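Local coordinates for SusD superfamily protein (Bacteroides vulgatus ATCC 8482, PDB 3JQ0) that is an outer-membrane protein of the SusD family that probably binds sugars or other nutrients for uptake by the cell, at residues Met187-Glu191 / Tyr362-Cys367; Leu368-Ala372 / Glu385-Val389. All blocks are in the same frame, centred on the assembly; numbering follows the deposited sequence.

Contact 1: Met187-Glu191 / Tyr362-Cys367; sequences MLKGE and YRYADC
In the TPR-like helical framework of a SusD-family protein, one turn of helix 182-199 packs against the corner where strand 359-363 gives way to helix 364-377, with Arg363 as N-cap. The 187-191 backbone is regular alpha helix (Glu191 N to Met187 O, 3.0 Å); the closest CA atoms, those of Met187 and Cys367, are 6.8 Å apart. Met187, a selenomethionine with all three chi angles m, fills the gap: its CB sits over the Tyr362 ring face, 3.6 Å from the centroid, a CH-pi contact, while SE lies obliquely 5.3 Å from that centroid and 3.6 Å from Cys367 CB, and CE reaches 3.7 Å from Asp366 CG. Leu188 CA comes within 3.4 Å of Tyr362 OH. Glu191 closes the buried contact: Tyr362 (chi1 m) lays its ring along the helix and donates from OH to Glu191 OE1 at 2.8 Å. Asp366 is salt-bridged to Arg438; a water donates to Glu191 OE2 at 2.8 Å and Asp366 OD2 at 2.7 Å.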
loop_
_atom_site.group_PDB
_atom_site.type_symbol
_atom_site.label_atom_id
_atom_site.label_comp_id
_atom_site.label_asym_id
_atom_site.label_seq_id
_atom_site.Cartn_x
_atom_site.Cartn_y
_atom_site.Cartn_z
HETATM N N MSE A 187 11.612 -7.930 1.383
HETATM C CA MSE A 187 10.203 -7.797 1.030
HETATM C C MSE A 187 10.061 -7.505 -0.455
HETATM O O MSE A 187 9.258 -8.133 -1.161
HETATM C CB MSE A 187 9.546 -6.664 1.835
HETATM C CG MSE A 187 9.126 -7.010 3.252
HETATM SE SE MSE A 187 7.821 -8.429 3.381
HETATM C CE MSE A 187 6.383 -7.646 2.441
ATOM N N LEU A 188 10.789 -6.520 -0.954
ATOM C CA LEU A 188 10.713 -6.133 -2.353
ATOM C C LEU A 188 11.152 -7.303 -3.237
ATOM O O LEU A 188 10.551 -7.572 -4.276
ATOM C CB LEU A 188 11.596 -4.919 -2.589
ATOM C CG LEU A 188 11.762 -4.518 -4.052
ATOM C CD1 LEU A 188 10.434 -4.130 -4.695
ATOM C CD2 LEU A 188 12.783 -3.377 -4.157
ATOM N N LYS A 189 12.186 -8.009 -2.821
ATOM C CA LYS A 189 12.653 -9.195 -3.566
ATOM C C LYS A 189 11.530 -10.231 -3.679
ATOM O O LYS A 189 11.279 -10.792 -4.752
ATOM C CB LYS A 189 13.874 -9.768 -2.876
ATOM C CG LYS A 189 14.496 -10.948 -3.638
ATOM C CD LYS A 189 15.767 -11.447 -2.998
ATOM C CE LYS A 189 16.456 -12.511 -3.808
ATOM N NZ LYS A 189 17.671 -13.037 -3.093
ATOM N N GLY A 190 10.847 -10.499 -2.573
ATOM C CA GLY A 190 9.745 -11.437 -2.617
ATOM C C GLY A 190 8.662 -10.966 -3.586
ATOM O O GLY A 190 8.145 -11.763 -4.404
ATOM N N GLU A 191 8.327 -9.668 -3.545
ATOM C CA GLU A 191 7.316 -9.175 -4.447
ATOM C C GLU A 191 7.750 -9.302 -5.900
ATOM O O GLU A 191 6.959 -9.674 -6.781
ATOM C CB GLU A 191 6.975 -7.700 -4.172
ATOM C CG GLU A 191 6.407 -7.454 -2.793
ATOM C CD GLU A 191 5.781 -6.079 -2.698
ATOM O OE1 GLU A 191 6.431 -5.056 -2.994
ATOM O OE2 GLU A 191 4.567 -6.044 -2.414
ATOM N N TYR A 362 5.798 -1.541 4.186
ATOM C CA TYR A 362 5.894 -2.988 4.452
ATOM C C TYR A 362 5.688 -3.273 5.921
ATOM O O TYR A 362 6.482 -2.780 6.750
ATOM C CB TYR A 362 7.228 -3.565 4.002
ATOM C CG TYR A 362 7.504 -3.543 2.516
ATOM C CD1 TYR A 362 6.554 -4.010 1.597
ATOM C CD2 TYR A 362 8.710 -3.101 2.030
ATOM C CE1 TYR A 362 6.839 -4.079 0.251
ATOM C CE2 TYR A 362 9.003 -3.161 0.662
ATOM C CZ TYR A 362 8.050 -3.644 -0.232
ATOM O OH TYR A 362 8.395 -3.706 -1.570
ATOM N N ARG A 363 4.674 -4.084 6.216
ATOM C CA ARG A 363 4.328 -4.553 7.553
ATOM C C ARG A 363 4.538 -6.030 7.688
ATOM O O ARG A 363 4.426 -6.763 6.678
ATOM C CB ARG A 363 2.736 -4.281 7.826
ATOM C CG ARG A 363 2.382 -2.873 8.002
ATOM C CD ARG A 363 1.150 -2.679 8.681
ATOM N NE ARG A 363 -0.085 -2.909 7.953
ATOM C CZ ARG A 363 -0.964 -3.851 8.239
ATOM N NH1 ARG A 363 -0.730 -4.859 9.059
ATOM N NH2 ARG A 363 -2.148 -3.779 7.652
ATOM N N TYR A 364 4.724 -6.533 8.909
ATOM C CA TYR A 364 4.920 -7.954 9.078
ATOM C C TYR A 364 3.704 -8.791 8.590
ATOM O O TYR A 364 3.910 -9.875 8.050
ATOM C CB TYR A 364 5.299 -8.305 10.503
ATOM C CG TYR A 364 5.774 -9.723 10.655
ATOM C CD1 TYR A 364 6.952 -10.133 10.080
ATOM C CD2 TYR A 364 5.062 -10.672 11.367
ATOM C CE1 TYR A 364 7.395 -11.436 10.208
ATOM C CE2 TYR A 364 5.507 -11.966 11.518
ATOM C CZ TYR A 364 6.675 -12.350 10.937
ATOM O OH TYR A 364 7.157 -13.632 11.029
ATOM N N ALA A 365 2.466 -8.305 8.730
ATOM C CA ALA A 365 1.341 -9.079 8.187
ATOM C C ALA A 365 1.499 -9.264 6.679
ATOM O O ALA A 365 1.002 -10.242 6.120
ATOM C CB ALA A 365 0.003 -8.439 8.507
ATOM N N ASP A 366 2.087 -8.267 6.002
ATOM C CA ASP A 366 2.330 -8.336 4.543
ATOM C C ASP A 366 3.336 -9.445 4.261
ATOM O O ASP A 366 3.109 -10.267 3.369
ATOM C CB ASP A 366 2.811 -6.934 4.088
ATOM C CG ASP A 366 2.827 -6.692 2.601
ATOM O OD1 ASP A 366 2.352 -7.550 1.830
ATOM O OD2 ASP A 366 3.285 -5.591 2.243
ATOM N N CYS A 367 4.427 -9.500 5.028
ATOM C CA CYS A 367 5.375 -10.614 4.918
ATOM C C CYS A 367 4.610 -11.946 5.002
ATOM O O CYS A 367 4.781 -12.821 4.184
ATOM C CB CYS A 367 6.424 -10.473 6.025
ATOM S SG CYS A 367 7.544 -11.884 6.155
HETATM O O HOH W 1 3.138 -4.844 -0.307
#

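Contact 2: Leu368-Ala372 / Glu385-Val389; sequences LLQLA and EINAV
Helices 364-377 and 383-394 form a helical hairpin, and here two of their turns pack nearly antiparallel: the short axes approach to 9.0 Å, with 155° between their N-to-C directions and a signed crossing angle of -155°. Both backbones are alpha-helical, with Ala372 N bonded to Leu368 O at 2.9 Å. The closest CA pair, Leu368 and Glu385, is 5.3 Å apart. Glu385 points toward the partner helix, and its CB lies 3.3 Å from Leu368 O and 3.8 Å from Ala372 CB, so the aliphatic part of an acidic residue fills the tight centre. Its chi1 m, chi2 p bend carries the carboxylate to Leu371, with OE2 3.6 Å from Leu371 CD2, where OE2 makes a salt bridge with Lys375. Ile386 lies at the flank, its CG1 4.4 Å from Ala372 CB and its CA 4.3 Å from Leu369 CD2. One turn on from Glu385, Ala388 offers CB to Leu368 CD1 at 4.0 Å. Val389, chi1 t, sets CG2 between two leucines, 4.1 Å from Leu368 CD1 and 4.0 Å from Leu369 CG; both leucines are in the mt rotamer, which extends them to this helix. Apart from Glu385, which contributes its aliphatic stem, the seam is made of leucine, isoleucine, valine and alanine side chains, and 354 Å² is buried in all. Helix 430-441 borders the pair through Glu437 at Leu369, Ile434 at Ala372 and Glu441 at Val389, while helix 204-217 packs on Leu371 and Gln370 of helix 364-377.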
loop_
_atom_site.group_PDB
_atom_site.type_symbol
_atom_site.label_atom_id
_atom_site.label_comp_id
_atom_site.label_asym_id
_atom_site.label_seq_id
_atom_site.Cartn_x
_atom_site.Cartn_y
_atom_site.Cartn_z
ATOM N N LEU A 368 3.827 -12.119 6.050
ATOM C CA LEU A 368 3.148 -13.399 6.248
ATOM C C LEU A 368 2.212 -13.753 5.094
ATOM O O LEU A 368 2.185 -14.902 4.657
ATOM C CB LEU A 368 2.375 -13.408 7.591
ATOM C CG LEU A 368 3.231 -13.348 8.848
ATOM C CD1 LEU A 368 2.286 -13.412 10.084
ATOM C CD2 LEU A 368 4.301 -14.453 8.877
ATOM N N LEU A 369 1.423 -12.785 4.629
ATOM C CA LEU A 369 0.451 -13.095 3.596
ATOM C C LEU A 369 1.105 -13.312 2.230
ATOM O O LEU A 369 0.578 -14.088 1.423
ATOM C CB LEU A 369 -0.672 -12.053 3.573
ATOM C CG LEU A 369 -1.540 -12.096 4.855
ATOM C CD1 LEU A 369 -2.529 -10.923 4.814
ATOM C CD2 LEU A 369 -2.276 -13.447 5.042
ATOM N N GLN A 370 2.185 -12.603 1.943
ATOM C CA GLN A 370 2.907 -12.861 0.681
ATOM C C GLN A 370 3.698 -14.174 0.762
ATOM O O GLN A 370 3.791 -14.881 -0.250
ATOM C CB GLN A 370 3.797 -11.693 0.273
ATOM C CG GLN A 370 3.014 -10.404 0.099
ATOM C CD GLN A 370 3.550 -9.486 -0.965
ATOM O OE1 GLN A 370 3.884 -9.955 -2.080
ATOM N NE2 GLN A 370 3.643 -8.196 -0.652
ATOM N N LEU A 371 4.228 -14.511 1.945
ATOM C CA LEU A 371 4.773 -15.842 2.173
ATOM C C LEU A 371 3.721 -16.896 1.897
ATOM O O LEU A 371 3.977 -17.912 1.235
ATOM C CB LEU A 371 5.359 -15.919 3.566
ATOM C CG LEU A 371 5.908 -17.306 3.991
ATOM C CD1 LEU A 371 6.980 -17.771 2.970
ATOM C CD2 LEU A 371 6.516 -17.191 5.387
ATOM N N ALA A 372 2.508 -16.695 2.410
ATOM C CA ALA A 372 1.395 -17.585 2.150
ATOM C C ALA A 372 1.130 -17.744 0.658
ATOM O O ALA A 372 0.927 -18.860 0.179
ATOM C CB ALA A 372 0.140 -17.084 2.907
ATOM N N GLU A 385 0.268 -19.012 8.254
ATOM C CA GLU A 385 0.376 -17.607 7.944
ATOM C C GLU A 385 -0.991 -16.914 7.938
ATOM O O GLU A 385 -1.186 -15.854 8.559
ATOM C CB GLU A 385 1.048 -17.384 6.588
ATOM C CG GLU A 385 2.496 -17.722 6.505
ATOM C CD GLU A 385 2.806 -19.202 6.371
ATOM O OE1 GLU A 385 1.902 -19.971 6.031
ATOM O OE2 GLU A 385 3.980 -19.548 6.531
ATOM N N ILE A 386 -1.958 -17.539 7.289
ATOM C CA ILE A 386 -3.294 -16.968 7.230
ATOM C C ILE A 386 -3.871 -16.852 8.640
ATOM O O ILE A 386 -4.426 -15.831 9.021
ATOM C CB ILE A 386 -4.243 -17.754 6.287
ATOM C CG1 ILE A 386 -3.688 -17.768 4.858
ATOM C CG2 ILE A 386 -5.647 -17.214 6.371
ATOM C CD1 ILE A 386 -4.426 -18.692 3.901
ATOM N N ASN A 387 -3.773 -17.938 9.410
ATOM C CA ASN A 387 -4.360 -17.937 10.747
ATOM C C ASN A 387 -3.601 -17.076 11.738
ATOM O O ASN A 387 -4.232 -16.608 12.686
ATOM C CB ASN A 387 -4.592 -19.365 11.259
ATOM C CG ASN A 387 -5.808 -19.967 10.642
ATOM O OD1 ASN A 387 -6.727 -19.272 10.246
ATOM N ND2 ASN A 387 -5.857 -21.311 10.548
ATOM N N ALA A 388 -2.304 -16.808 11.545
ATOM C CA ALA A 388 -1.607 -15.864 12.438
ATOM C C ALA A 388 -2.255 -14.475 12.254
ATOM O O ALA A 388 -2.496 -13.767 13.228
ATOM C CB ALA A 388 -0.108 -15.826 12.098
ATOM N N VAL A 389 -2.493 -14.074 11.017
ATOM C CA VAL A 389 -3.109 -12.806 10.700
ATOM C C VAL A 389 -4.558 -12.758 11.217
ATOM O O VAL A 389 -5.005 -11.766 11.837
ATOM C CB VAL A 389 -2.972 -12.442 9.238
ATOM C CG1 VAL A 389 -3.723 -11.150 8.917
ATOM C CG2 VAL A 389 -1.518 -12.320 8.857
#

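In the fold
Helix 364-377 serves both contacts: its first turn and the preceding strand end meet helix 182-199 in contact 1, and its next turn meets helix 383-394 in contact 2. Both are buried, but contact 1 lies about 11 Å from the chain centre and contact 2 about 17 Å, with their own centres about 11 Å apart. Contact 1 joins elements distant in sequence and mixes aromatic packing with hydrogen bonds and water; contact 2 joins successive helices mainly through aliphatic packing. They touch directly: Gln370 NE2 lies 2.9 Å from Glu191 OE2, a probable hydrogen bond, and Ala365 CB packs 4.2 Å from Val389 CG2.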